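Local coordinates for protein helix-turn-helix transcriptional regulator (Pseudomonas aeruginosa, PDB 5XHX) that probably acts as a DNA-binding LuxR-family transcriptional regulator linked to autoinducer signalling, this chain being its N-terminal ligand-binding domain, at residues Leu16-Leu20 / Ile31-Thr35; Phe28-Leu32 / Ala168-Lys172; Asp43-Ala47 / Ser59-Glu63; Leu73-Tyr77 / Glu114-Tyr119; Phe87-Ser91 / Glu128-Asn132. One frame throughout, in Å; residues are numbered along the deposited sequence.

Contact 1 (Leu16-Leu20 / Ile31-Thr35)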
# COMPACT_ATOMS: atom_id res chain seq x y z
N LEU A 16 9.59 0.85 -1.08
CA LEU A 16 8.14 0.76 -1.14
C LEU A 16 7.63 -0.38 -0.27
O LEU A 16 6.62 -0.23 0.44
CB LEU A 16 7.71 0.60 -2.59
CG LEU A 16 6.21 0.53 -2.86
CD1 LEU A 16 5.47 1.73 -2.26
CD2 LEU A 16 5.96 0.42 -4.36
N GLY A 17 8.31 -1.53 -0.29
CA GLY A 17 7.85 -2.65 0.52
C GLY A 17 7.90 -2.35 2.01
O GLY A 17 6.98 -2.69 2.75
N LYS A 18 8.97 -1.69 2.46
CA LYS A 18 9.09 -1.30 3.87
C LYS A 18 8.00 -0.31 4.27
O LYS A 18 7.51 -0.34 5.41
CB LYS A 18 10.50 -0.73 4.09
CG LYS A 18 10.73 0.11 5.33
CD LYS A 18 12.09 0.84 5.22
CE LYS A 18 12.43 1.65 6.47
NZ LYS A 18 11.90 0.98 7.69
N LEU A 19 7.59 0.56 3.36
CA LEU A 19 6.53 1.53 3.64
C LEU A 19 5.18 0.84 3.74
O LEU A 19 4.41 1.07 4.69
CB LEU A 19 6.54 2.59 2.54
CG LEU A 19 5.46 3.66 2.57
CD1 LEU A 19 5.55 4.45 3.87
CD2 LEU A 19 5.66 4.57 1.36
N LEU A 20 4.88 -0.04 2.77
CA LEU A 20 3.63 -0.78 2.79
C LEU A 20 3.55 -1.71 3.99
O LEU A 20 2.45 -1.94 4.53
CB LEU A 20 3.48 -1.58 1.49
CG LEU A 20 3.36 -0.70 0.25
CD1 LEU A 20 3.21 -1.52 -1.03
CD2 LEU A 20 2.19 0.27 0.44
N ILE A 31 7.90 6.54 8.61
CA ILE A 31 8.47 5.91 7.42
C ILE A 31 8.01 6.62 6.15
O ILE A 31 8.79 6.78 5.20
CB ILE A 31 8.11 4.41 7.38
CG1 ILE A 31 8.62 3.69 8.63
CG2 ILE A 31 8.71 3.76 6.09
CD1 ILE A 31 10.10 3.91 8.88
N LEU A 32 6.76 7.08 6.11
CA LEU A 32 6.30 7.84 4.95
C LEU A 32 7.07 9.14 4.79
O LEU A 32 7.56 9.47 3.70
CB LEU A 32 4.79 8.09 5.08
CG LEU A 32 4.16 8.98 3.98
CD1 LEU A 32 4.54 8.50 2.58
CD2 LEU A 32 2.65 9.01 4.15
N ALA A 33 7.23 9.90 5.89
CA ALA A 33 7.99 11.15 5.81
C ALA A 33 9.45 10.89 5.43
O ALA A 33 10.04 11.68 4.68
CB ALA A 33 7.92 11.88 7.16
N GLN A 34 10.05 9.83 5.95
CA GLN A 34 11.43 9.52 5.58
C GLN A 34 11.53 9.09 4.13
O GLN A 34 12.50 9.43 3.44
CB GLN A 34 12.00 8.44 6.52
CG GLN A 34 12.28 8.99 7.93
CD GLN A 34 12.68 7.91 8.93
OE1 GLN A 34 12.71 6.72 8.61
NE2 GLN A 34 12.97 8.33 10.16
N THR A 35 10.54 8.34 3.63
CA THR A 35 10.53 7.99 2.21
C THR A 35 10.49 9.24 1.34
O THR A 35 11.28 9.39 0.40
CB THR A 35 9.35 7.07 1.90
OG1 THR A 35 9.34 5.97 2.81
CG2 THR A 35 9.44 6.52 0.47
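Leu-19 and Ile-31 hold together helices 11-21 and 28-36, whose segments 16-20 and 31-35 run nearly antiparallel (157°) with axes 10.0 Å apart. The apolar centre of the contact is the CD1 methyl of Leu-19. It presses on the backbone of the partner helix, 3.6 Å from Leu-32 CA, and is flanked by Ile-31 CG2 at 3.9 Å and by Leu-32 CB. Its other methyl, CD2, is directed at the Thr-35 hydroxyl. Toward the solvent, Lys-18 crosses Ile-31 at about a right angle. A bend at its last torsion (chi4 33°) brings NZ to 3.6 Å from Ile-31 CD1, a purely van der Waals approach.

Polar contacts stay within helix 28-36. Thr-35 OG1 donates to Ile-31 O over 2.6 Å, while Thr-35 N reaches the same oxygen from the other face of the carbonyl plane. Leu-16 and Leu-20, on the same helix as Leu-19, pack on their counterparts in the second subunit, so one helix serves both this contact and the dimer.

With no hydrogen bond between the segments and the hydroxyl spent on its own helix, adhesion here rests on shape and dispersion, and no directional polar bond joins the two segments.

Contact 2 (Phe28-Leu32 / Ala168-Lys172); sequences FWRIL and ALMKK
Phe-28, Trp-29 and Leu-32 meet Leu-169 and Met-170 in a fully buried, apolar helix-helix contact on one face of the central sheet. It joins helix 28-36 to the long helix 153-173, within the kind of α-β-α layering known from LuxR-type ligand-binding domains. The two segments run almost exactly antiparallel, and their axes stand 12.1 Å apart, a spacing bridged by large side chains.

Two residues of helix 153-173 reach across. Leu-169 sends its methyl groups to the rim of the Phe-28 ring, CD1 lying near the ring plane and 4.0 Å from Phe-28 CE1. Met-170 uses its CG methylene, which approaches the edge of the Trp-29 indole 3.8 Å from CZ3. The same CG is 4.1 Å from Leu-32 CD2, so one methylene is shared by an aromatic edge and a leucine methyl. With its first torsion turned to chi1 -67°, Trp-29 has its six-membered ring forward, toward Met-170. Phe-28 CD2 sits 3.8 Å above the centre of that indole and helps to fix its tilt. The polar end of the indole is satisfied elsewhere: NE1 is hydrogen-bonded to Glu-177 OE2.

Around this core, Leu-143 of strand 140-147 touches Trp-29, Leu-32 and Met-170, and Trp-45 and Ala-47 of strand 44-50 also abut Trp-29. Helix 11-21 closes another side through Leu-20 on Leu-169, while Lys-172 NZ is hydrogen-bonded to Glu-21 O of the second subunit, so the helix layer lies between sheet and dimer partner.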
# COMPACT_ATOMS: atom_id res chain seq x y z
N PHE A 28 4.33 4.23 11.04
CA PHE A 28 4.02 4.40 9.62
C PHE A 28 4.33 5.82 9.14
O PHE A 28 4.97 6.00 8.10
CB PHE A 28 2.56 4.06 9.34
CG PHE A 28 2.09 4.55 7.99
CD1 PHE A 28 2.42 3.85 6.82
CD2 PHE A 28 1.34 5.72 7.88
CE1 PHE A 28 2.00 4.31 5.58
CE2 PHE A 28 0.92 6.19 6.62
CZ PHE A 28 1.25 5.47 5.48
N TRP A 29 3.84 6.84 9.86
CA TRP A 29 4.03 8.21 9.38
C TRP A 29 5.50 8.59 9.34
O TRP A 29 5.93 9.31 8.43
CB TRP A 29 3.24 9.20 10.25
CG TRP A 29 1.77 9.00 10.11
CD1 TRP A 29 0.94 8.45 11.02
CD2 TRP A 29 0.97 9.31 8.96
NE1 TRP A 29 -0.34 8.42 10.54
CE2 TRP A 29 -0.35 8.95 9.27
CE3 TRP A 29 1.24 9.90 7.72
CZ2 TRP A 29 -1.41 9.13 8.38
CZ3 TRP A 29 0.18 10.08 6.83
CH2 TRP A 29 -1.12 9.69 7.16
N ARG A 30 6.29 8.12 10.31
CA ARG A 30 7.73 8.35 10.25
C ARG A 30 8.33 7.75 8.99
O ARG A 30 9.16 8.38 8.33
CB ARG A 30 8.43 7.79 11.50
CG ARG A 30 9.94 8.09 11.50
CD ARG A 30 10.69 7.54 12.73
NE ARG A 30 10.47 6.11 12.94
CZ ARG A 30 11.20 5.13 12.41
NH1 ARG A 30 12.23 5.42 11.62
NH2 ARG A 30 10.91 3.86 12.67
N ILE A 31 7.90 6.54 8.61
CA ILE A 31 8.47 5.91 7.42
C ILE A 31 8.01 6.62 6.15
O ILE A 31 8.79 6.78 5.20
CB ILE A 31 8.11 4.41 7.38
CG1 ILE A 31 8.62 3.69 8.63
CG2 ILE A 31 8.71 3.76 6.09
CD1 ILE A 31 10.10 3.91 8.88
N LEU A 32 6.76 7.08 6.11
CA LEU A 32 6.30 7.84 4.95
C LEU A 32 7.07 9.14 4.79
O LEU A 32 7.56 9.47 3.70
CB LEU A 32 4.79 8.09 5.08
CG LEU A 32 4.16 8.98 3.98
CD1 LEU A 32 4.54 8.50 2.58
CD2 LEU A 32 2.65 9.01 4.15
N ALA A 168 -3.26 7.79 -1.72
CA ALA A 168 -3.91 6.48 -1.61
C ALA A 168 -3.48 5.78 -0.34
O ALA A 168 -4.32 5.22 0.40
CB ALA A 168 -3.57 5.62 -2.84
N LEU A 169 -2.19 5.81 -0.06
CA LEU A 169 -1.65 5.22 1.17
C LEU A 169 -2.24 5.89 2.41
O LEU A 169 -2.63 5.22 3.37
CB LEU A 169 -0.13 5.37 1.18
CG LEU A 169 0.86 4.23 1.15
CD1 LEU A 169 2.20 4.78 1.62
CD2 LEU A 169 0.39 3.08 2.03
N MET A 170 -2.23 7.23 2.43
CA MET A 170 -2.75 7.97 3.58
C MET A 170 -4.18 7.55 3.88
O MET A 170 -4.53 7.27 5.03
CB MET A 170 -2.66 9.48 3.33
CG MET A 170 -1.23 9.99 3.26
SD MET A 170 -1.13 11.72 2.76
CE MET A 170 -2.20 12.42 4.07
N LYS A 171 -5.02 7.50 2.85
CA LYS A 171 -6.42 7.11 3.03
C LYS A 171 -6.52 5.71 3.62
O LYS A 171 -7.31 5.47 4.54
CB LYS A 171 -7.15 7.21 1.69
CG LYS A 171 -8.65 6.88 1.74
CD LYS A 171 -9.38 7.71 2.80
CE LYS A 171 -10.88 7.79 2.52
NZ LYS A 171 -11.21 8.86 1.53
N LYS A 172 -5.69 4.78 3.14
CA LYS A 172 -5.75 3.42 3.66
C LYS A 172 -5.23 3.34 5.09
O LYS A 172 -5.72 2.54 5.89
CB LYS A 172 -4.97 2.47 2.74
CG LYS A 172 -5.65 2.25 1.39
CD LYS A 172 -7.06 1.70 1.60
CE LYS A 172 -7.79 1.50 0.28
NZ LYS A 172 -8.49 2.73 -0.20

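Contact 3 (Asp43-Ala47 / Ser59-Glu63); sequences DNWAA and SFMEE
Trp-45 and Met-61 meet where strand 56-60 of the β-hairpin with strand 44-50 gives way to a turn, and the pairing is antiparallel. The backbone bonds come first. Ala-47 and Ser-59 form a hydrogen-bonded pair, Ala-47 N lying 2.7 Å from Ser-59 O and the return bond from Ser-59 N to Ala-47 O being longer. Ala-46 and Phe-60 form the adjoining non-hydrogen-bonded pair, with CB atoms 3.8 Å apart. Met-61 N then bonds to Trp-45 O, just inside the type I turn from Phe-60 to Glu-63.

Aromatic contacts dominate the side chains. With chi1 at 53°, between backbone N and carbonyl carbon, Trp-45 folds its indole over the start of the turn. Met-61 CB makes a CH-pi contact 3.6 Å from the five-membered-ring centroid. Its SD lies obliquely to the same ring in a Met-aromatic contact, and Ser-59 OG sits at the indole edge, 3.5 Å from Trp-45 CH2.

Asn-44 links the ends by polar bonds. ND2 gives a proton to the anti lone pair of Glu-62 OE1 (3.1 Å), while OD1 accepts Trp-45 N at 2.8 Å and a water that also takes Glu-62 N.

Asp-43 and Asn-44 form a classic bulge opposite Gly-146 of the next strand. Where strand pairing ends, then, one amide, one water and an indole face take over from the regular ladder and tie the turn to the beginning of strand 44-50.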
# COMPACT_ATOMS: atom_id res chain seq x y z
N ASP A 43 12.69 18.26 7.14
CA ASP A 43 13.34 18.35 8.44
C ASP A 43 12.40 18.07 9.60
O ASP A 43 12.87 17.77 10.70
CB ASP A 43 13.97 19.73 8.63
CG ASP A 43 15.05 20.01 7.63
OD1 ASP A 43 15.82 19.08 7.32
OD2 ASP A 43 15.12 21.15 7.13
N ASN A 44 11.10 18.19 9.39
CA ASN A 44 10.12 17.88 10.41
C ASN A 44 8.85 17.42 9.69
O ASN A 44 8.71 17.59 8.48
CB ASN A 44 9.86 19.09 11.33
CG ASN A 44 9.51 18.69 12.77
OD1 ASN A 44 8.83 17.69 13.01
ND2 ASN A 44 9.97 19.49 13.75
N TRP A 45 7.93 16.83 10.45
CA TRP A 45 6.71 16.34 9.84
C TRP A 45 5.68 16.13 10.93
O TRP A 45 6.02 15.96 12.11
CB TRP A 45 6.94 15.05 9.05
CG TRP A 45 7.61 13.98 9.85
CD1 TRP A 45 8.95 13.73 9.92
CD2 TRP A 45 6.97 13.04 10.71
NE1 TRP A 45 9.18 12.67 10.78
CE2 TRP A 45 7.99 12.24 11.28
CE3 TRP A 45 5.64 12.79 11.06
CZ2 TRP A 45 7.71 11.21 12.17
CZ3 TRP A 45 5.37 11.78 11.96
CH2 TRP A 45 6.40 11.00 12.50
N ALA A 46 4.41 16.15 10.52
CA ALA A 46 3.31 15.82 11.41
C ALA A 46 2.18 15.24 10.57
O ALA A 46 1.98 15.64 9.42
CB ALA A 46 2.83 17.06 12.18
N ALA A 47 1.46 14.27 11.14
CA ALA A 47 0.22 13.78 10.55
C ALA A 47 -0.93 14.10 11.49
O ALA A 47 -0.85 13.83 12.69
CB ALA A 47 0.29 12.27 10.28
N SER A 59 0.53 11.62 14.65
CA SER A 59 1.93 11.32 14.86
C SER A 59 2.72 12.54 14.43
O SER A 59 2.27 13.31 13.58
CB SER A 59 2.36 10.07 14.05
OG SER A 59 3.71 9.72 14.28
N PHE A 60 3.88 12.75 15.06
CA PHE A 60 4.75 13.83 14.62
C PHE A 60 6.17 13.52 15.05
O PHE A 60 6.41 12.71 15.94
CB PHE A 60 4.26 15.20 15.14
CG PHE A 60 4.31 15.37 16.63
CD1 PHE A 60 3.35 14.77 17.44
CD2 PHE A 60 5.28 16.16 17.22
CE1 PHE A 60 3.38 14.94 18.82
CE2 PHE A 60 5.32 16.33 18.60
CZ PHE A 60 4.37 15.73 19.40
N MET A 61 7.12 14.17 14.37
CA MET A 61 8.52 13.77 14.47
C MET A 61 9.03 13.83 15.91
O MET A 61 9.71 12.92 16.37
CB MET A 61 9.39 14.64 13.56
CG MET A 61 10.85 14.21 13.54
SD MET A 61 11.92 15.26 12.57
CE MET A 61 12.20 16.64 13.69
N GLU A 62 8.69 14.91 16.62
CA GLU A 62 9.19 15.12 17.98
C GLU A 62 8.32 14.49 19.05
O GLU A 62 8.42 14.87 20.22
CB GLU A 62 9.34 16.62 18.25
CG GLU A 62 10.44 17.30 17.46
CD GLU A 62 10.53 18.79 17.73
OE1 GLU A 62 10.54 19.58 16.76
OE2 GLU A 62 10.56 19.18 18.93
N GLU A 63 7.46 13.53 18.68
CA GLU A 63 6.49 13.00 19.64
C GLU A 63 7.20 12.30 20.80
O GLU A 63 8.30 11.77 20.66
CB GLU A 63 5.52 12.04 18.94
CG GLU A 63 6.14 10.74 18.43
CD GLU A 63 5.26 10.04 17.41
OE1 GLU A 63 5.77 9.14 16.72
OE2 GLU A 63 4.07 10.39 17.30
O HOH W 1 7.80 17.31 15.47

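Contact 4 (Leu73-Tyr77 / Glu114-Tyr119)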
# COMPACT_ATOMS: atom_id res chain seq x y z
N LEU A 73 3.40 23.87 23.85
CA LEU A 73 3.08 24.39 22.52
C LEU A 73 2.14 23.47 21.75
O LEU A 73 1.34 23.96 20.95
CB LEU A 73 4.35 24.61 21.71
CG LEU A 73 4.89 26.02 21.66
CD1 LEU A 73 6.16 26.07 20.81
CD2 LEU A 73 3.81 26.93 21.10
N ILE A 74 2.23 22.16 21.97
CA ILE A 74 1.33 21.24 21.27
C ILE A 74 -0.10 21.44 21.75
O ILE A 74 -1.04 21.54 20.95
CB ILE A 74 1.78 19.78 21.48
CG1 ILE A 74 3.20 19.57 20.94
CG2 ILE A 74 0.78 18.84 20.82
CD1 ILE A 74 3.33 19.70 19.44
N SER A 75 -0.29 21.52 23.08
CA SER A 75 -1.61 21.79 23.63
C SER A 75 -2.15 23.13 23.16
O SER A 75 -3.33 23.24 22.81
CB SER A 75 -1.54 21.73 25.16
OG SER A 75 -2.77 22.14 25.73
N ARG A 76 -1.29 24.16 23.10
CA ARG A 76 -1.73 25.46 22.59
C ARG A 76 -2.18 25.36 21.14
O ARG A 76 -3.17 25.99 20.75
CB ARG A 76 -0.62 26.50 22.72
CG ARG A 76 -0.27 26.91 24.15
CD ARG A 76 0.29 28.32 24.15
NE ARG A 76 -0.76 29.28 23.86
CZ ARG A 76 -0.57 30.49 23.35
NH1 ARG A 76 0.66 30.92 23.05
NH2 ARG A 76 -1.61 31.28 23.13
N TYR A 77 -1.43 24.63 20.32
CA TYR A 77 -1.86 24.42 18.95
C TYR A 77 -3.24 23.80 18.92
O TYR A 77 -4.16 24.32 18.28
CB TYR A 77 -0.84 23.54 18.20
CG TYR A 77 -1.20 23.35 16.75
CD1 TYR A 77 -0.88 24.32 15.81
CD2 TYR A 77 -1.87 22.23 16.33
CE1 TYR A 77 -1.21 24.16 14.49
CE2 TYR A 77 -2.21 22.06 14.99
CZ TYR A 77 -1.88 23.03 14.08
OH TYR A 77 -2.23 22.88 12.75
N GLU A 114 0.41 35.07 16.40
CA GLU A 114 1.11 34.35 17.45
C GLU A 114 1.57 32.98 16.95
O GLU A 114 2.68 32.54 17.27
CB GLU A 114 0.21 34.19 18.68
CG GLU A 114 0.91 33.54 19.86
CD GLU A 114 0.04 33.52 21.10
OE1 GLU A 114 -1.14 33.91 20.98
OE2 GLU A 114 0.53 33.13 22.18
N TYR A 115 0.73 32.30 16.16
CA TYR A 115 1.09 31.00 15.60
C TYR A 115 2.45 31.05 14.90
O TYR A 115 3.31 30.19 15.11
CB TYR A 115 -0.02 30.52 14.65
CG TYR A 115 0.38 29.29 13.88
CD1 TYR A 115 0.34 28.04 14.48
CD2 TYR A 115 0.86 29.38 12.57
CE1 TYR A 115 0.74 26.91 13.82
CE2 TYR A 115 1.26 28.23 11.87
CZ TYR A 115 1.18 27.00 12.52
OH TYR A 115 1.58 25.82 11.93
N TYR A 116 2.68 32.09 14.09
CA TYR A 116 3.94 32.20 13.36
C TYR A 116 5.14 32.27 14.30
O TYR A 116 6.17 31.62 14.07
CB TYR A 116 3.89 33.45 12.47
CG TYR A 116 5.14 33.70 11.64
CD1 TYR A 116 5.37 32.99 10.48
CD2 TYR A 116 6.07 34.67 12.02
CE1 TYR A 116 6.51 33.22 9.71
CE2 TYR A 116 7.21 34.91 11.26
CZ TYR A 116 7.42 34.18 10.10
OH TYR A 116 8.53 34.40 9.33
N ASN A 117 5.03 33.06 15.37
CA ASN A 117 6.19 33.33 16.22
C ASN A 117 6.39 32.30 17.31
O ASN A 117 7.45 32.28 17.94
CB ASN A 117 6.05 34.71 16.86
CG ASN A 117 6.16 35.80 15.84
OD1 ASN A 117 7.26 36.15 15.40
ND2 ASN A 117 5.02 36.35 15.43
N THR A 118 5.41 31.44 17.54
CA THR A 118 5.55 30.45 18.59
C THR A 118 5.65 29.05 17.99
O THR A 118 6.75 28.50 17.87
CB THR A 118 4.38 30.59 19.58
OG1 THR A 118 3.14 30.41 18.88
CG2 THR A 118 4.39 31.99 20.20
N TYR A 119 4.52 28.51 17.54
CA TYR A 119 4.50 27.12 17.08
C TYR A 119 5.28 26.95 15.77
O TYR A 119 6.15 26.08 15.67
CB TYR A 119 3.04 26.66 16.92
CG TYR A 119 2.90 25.22 16.52
CD1 TYR A 119 2.63 24.23 17.46
CD2 TYR A 119 3.07 24.85 15.19
CE1 TYR A 119 2.51 22.90 17.08
CE2 TYR A 119 2.97 23.53 14.80
CZ TYR A 119 2.69 22.56 15.74
OH TYR A 119 2.59 21.24 15.33
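Tyr-77, Tyr-115 and Tyr-119 form an aromatic cluster between two nearly antiparallel helices, 72-81 and 114-123. At its centre Tyr-77 and Tyr-119 stack face to face, their centroids 4.5 Å apart and their planes 28° from parallel. Tyr-115 comes in at the edge of the Tyr-77 ring, its CE1 3.4 Å from Tyr-77 CE1, in a rim-to-rim meeting. On the other flank Leu-73 sets CD2 4.0 Å from Thr-118 CB, and its backbone O lies in the plane of the Tyr-119 ring, at the edge. Farther out, Arg-76 and Glu-114 make an exposed salt bridge across the helices; its shortest modelled separation is implausibly small, so its exact geometry is doubtful.

The next shell holds the Tyr-77 hydroxyl, bonded to Asp-85 OD2, and the backbone at the start of helix 114-123, where Tyr-115 N bonds to Gln-84 OE1. Tyr-119 stacks in turn on Tyr-123, while Leu-48 and Phe-50 of strand 44-50 lie against Tyr-77. Helix 114-123 itself widens to a pi-type turn at 116-119. There Thr-118, whose OG1 stands between backbone N and carbonyl carbon (chi1 59°), hydrogen-bonds through that hydroxyl to Glu-114 O at 2.7 Å, from above the carbonyl plane.

Contact 5 (Phe87-Ser91 / Glu128-Asn132); sequences FYQVS and EVQYN
Phe-87 dominates this contact, laying one side of its ring against both Glu-128 and Gln-130 of strand 127-134. The helix 86-92 segment lies over the strand at a 28° angle, with axes 10.3 Å apart. The Glu-128 side chain, extended from its strand, comes from the opposite direction, with its carboxylate plane 38° from the ring plane and OE1 over one face; Glu-128 OE2 is 3.2 Å from Phe-87 CE2. Gln-130 slides past in the opposite direction, setting its CB 3.4 Å from Phe-87 CD1 and its OE1 3.3 Å from Phe-87 CB. The ring sits there because CG lies beside the backbone N (chi1 -74°), and Leu-102 and Ile-105 of helix 102-105 pack on it as well.

A turn later, Val-90 directs CG1 at the Asn-132 amide, 3.9 Å from ND2. Ser-91 follows with its CB 3.8 Å from the same nitrogen. Its hydroxyl does not cross to the strand: OG bonds at 2.6 Å to Tyr-88 O, in the carbonyl plane and on a lone pair.

Within the strand, the two amides are linked to each other. Gln-130 NE2 donates to Asn-132 OD1 over 2.7 Å, which holds the two side chains together beneath the helix, and Glu-128 OE1 is hydrogen-bonded to Ser-144 OG of the adjacent strand.

Glu-128, Gln-130 and Asn-132 thus show polar groups to a helix that offers mostly hydrocarbon. No hydrogen bond spans the segments, and a buried carboxylate lying on a phenyl face would probably find protonation easier. In LuxR-type relatives the ligand pocket lies between sheet and helices, and this polar face may contribute to one here.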
# COMPACT_ATOMS: atom_id res chain seq x y z
N PHE A 87 -2.55 26.17 6.97
CA PHE A 87 -2.88 24.84 6.45
C PHE A 87 -4.20 24.33 7.02
O PHE A 87 -4.88 23.53 6.35
CB PHE A 87 -1.74 23.87 6.74
CG PHE A 87 -0.55 24.09 5.84
CD1 PHE A 87 -0.54 23.55 4.56
CD2 PHE A 87 0.52 24.88 6.24
CE1 PHE A 87 0.54 23.76 3.70
CE2 PHE A 87 1.61 25.10 5.38
CZ PHE A 87 1.61 24.54 4.11
N TYR A 88 -4.60 24.76 8.22
CA TYR A 88 -5.95 24.45 8.67
C TYR A 88 -6.98 25.19 7.84
O TYR A 88 -7.99 24.62 7.42
CB TYR A 88 -6.14 24.78 10.15
CG TYR A 88 -7.61 24.89 10.50
CD1 TYR A 88 -8.41 23.75 10.60
CD2 TYR A 88 -8.22 26.13 10.68
CE1 TYR A 88 -9.76 23.83 10.91
CE2 TYR A 88 -9.60 26.22 10.99
CZ TYR A 88 -10.35 25.06 11.10
OH TYR A 88 -11.69 25.10 11.40
N GLN A 89 -6.74 26.48 7.59
CA GLN A 89 -7.72 27.28 6.87
C GLN A 89 -7.93 26.76 5.44
O GLN A 89 -9.06 26.74 4.94
CB GLN A 89 -7.29 28.75 6.86
CG GLN A 89 -7.37 29.44 8.25
CD GLN A 89 -8.81 29.57 8.82
OE1 GLN A 89 -9.81 29.47 8.09
NE2 GLN A 89 -8.92 29.81 10.14
N VAL A 90 -6.85 26.33 4.78
CA VAL A 90 -7.00 25.78 3.43
C VAL A 90 -7.79 24.47 3.45
O VAL A 90 -8.51 24.15 2.49
CB VAL A 90 -5.60 25.64 2.76
CG1 VAL A 90 -4.98 24.29 3.09
CG2 VAL A 90 -5.67 25.85 1.25
N SER A 91 -7.71 23.71 4.55
CA SER A 91 -8.53 22.51 4.64
C SER A 91 -10.02 22.84 4.71
O SER A 91 -10.85 22.01 4.33
CB SER A 91 -8.12 21.67 5.86
OG SER A 91 -8.70 22.14 7.07
N GLU A 128 6.95 24.81 4.32
CA GLU A 128 6.05 23.71 4.62
C GLU A 128 5.29 23.31 3.37
O GLU A 128 4.91 24.18 2.58
CB GLU A 128 5.05 24.08 5.73
CG GLU A 128 4.39 22.89 6.39
CD GLU A 128 3.39 23.28 7.49
OE1 GLU A 128 2.55 22.42 7.89
OE2 GLU A 128 3.44 24.45 7.93
N VAL A 129 5.05 22.01 3.21
CA VAL A 129 4.04 21.53 2.28
C VAL A 129 3.15 20.57 3.05
O VAL A 129 3.53 20.04 4.09
CB VAL A 129 4.60 20.81 1.03
CG1 VAL A 129 5.51 21.73 0.26
CG2 VAL A 129 5.33 19.52 1.45
N GLN A 130 1.97 20.33 2.51
CA GLN A 130 1.03 19.42 3.14
C GLN A 130 0.25 18.68 2.06
O GLN A 130 -0.27 19.30 1.13
CB GLN A 130 0.08 20.22 4.04
CG GLN A 130 -0.76 19.43 4.99
CD GLN A 130 -1.55 20.34 5.91
OE1 GLN A 130 -1.12 20.63 7.02
NE2 GLN A 130 -2.67 20.83 5.42
N TYR A 131 0.14 17.36 2.22
CA TYR A 131 -0.88 16.59 1.50
C TYR A 131 -2.18 16.60 2.29
O TYR A 131 -2.17 16.23 3.47
CB TYR A 131 -0.42 15.14 1.29
CG TYR A 131 0.72 14.93 0.31
CD1 TYR A 131 0.48 14.77 -1.06
CD2 TYR A 131 2.03 14.87 0.76
CE1 TYR A 131 1.54 14.54 -1.95
CE2 TYR A 131 3.08 14.64 -0.11
CZ TYR A 131 2.83 14.48 -1.46
OH TYR A 131 3.88 14.25 -2.30
N ASN A 132 -3.28 17.00 1.65
CA ASN A 132 -4.61 17.08 2.26
C ASN A 132 -5.50 16.01 1.65
O ASN A 132 -5.72 16.02 0.44
CB ASN A 132 -5.28 18.43 2.02
CG ASN A 132 -4.75 19.51 2.89
OD1 ASN A 132 -3.59 19.48 3.30
ND2 ASN A 132 -5.61 20.49 3.22

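How the contacts relate
The five contacts show how one antiparallel sheet organises two helical layers. Contacts 1 and 2 have centres 8 Å apart, share helix 28-36 and both touch the second subunit. Contact 4 lies across the chain's centre, about 29 Å from contact 1 centre to centre, without touching it. Contact 3, in the hairpin at one sheet edge, touches contacts 1, 2 and 4: Ala-33 meets Trp-45, and Phe-60 reaches Ile-74. Contact 5 engages the same sheet by strand 127-134, and its Tyr-131 meets Met-170 of contact 2. Along the chain contact 2 spans contacts 3, 4 and 5, whereas 4 and 5 interleave, so helices from distant parts of the sequence pack on the sheet, and those of contacts 1 and 2 also face the second subunit.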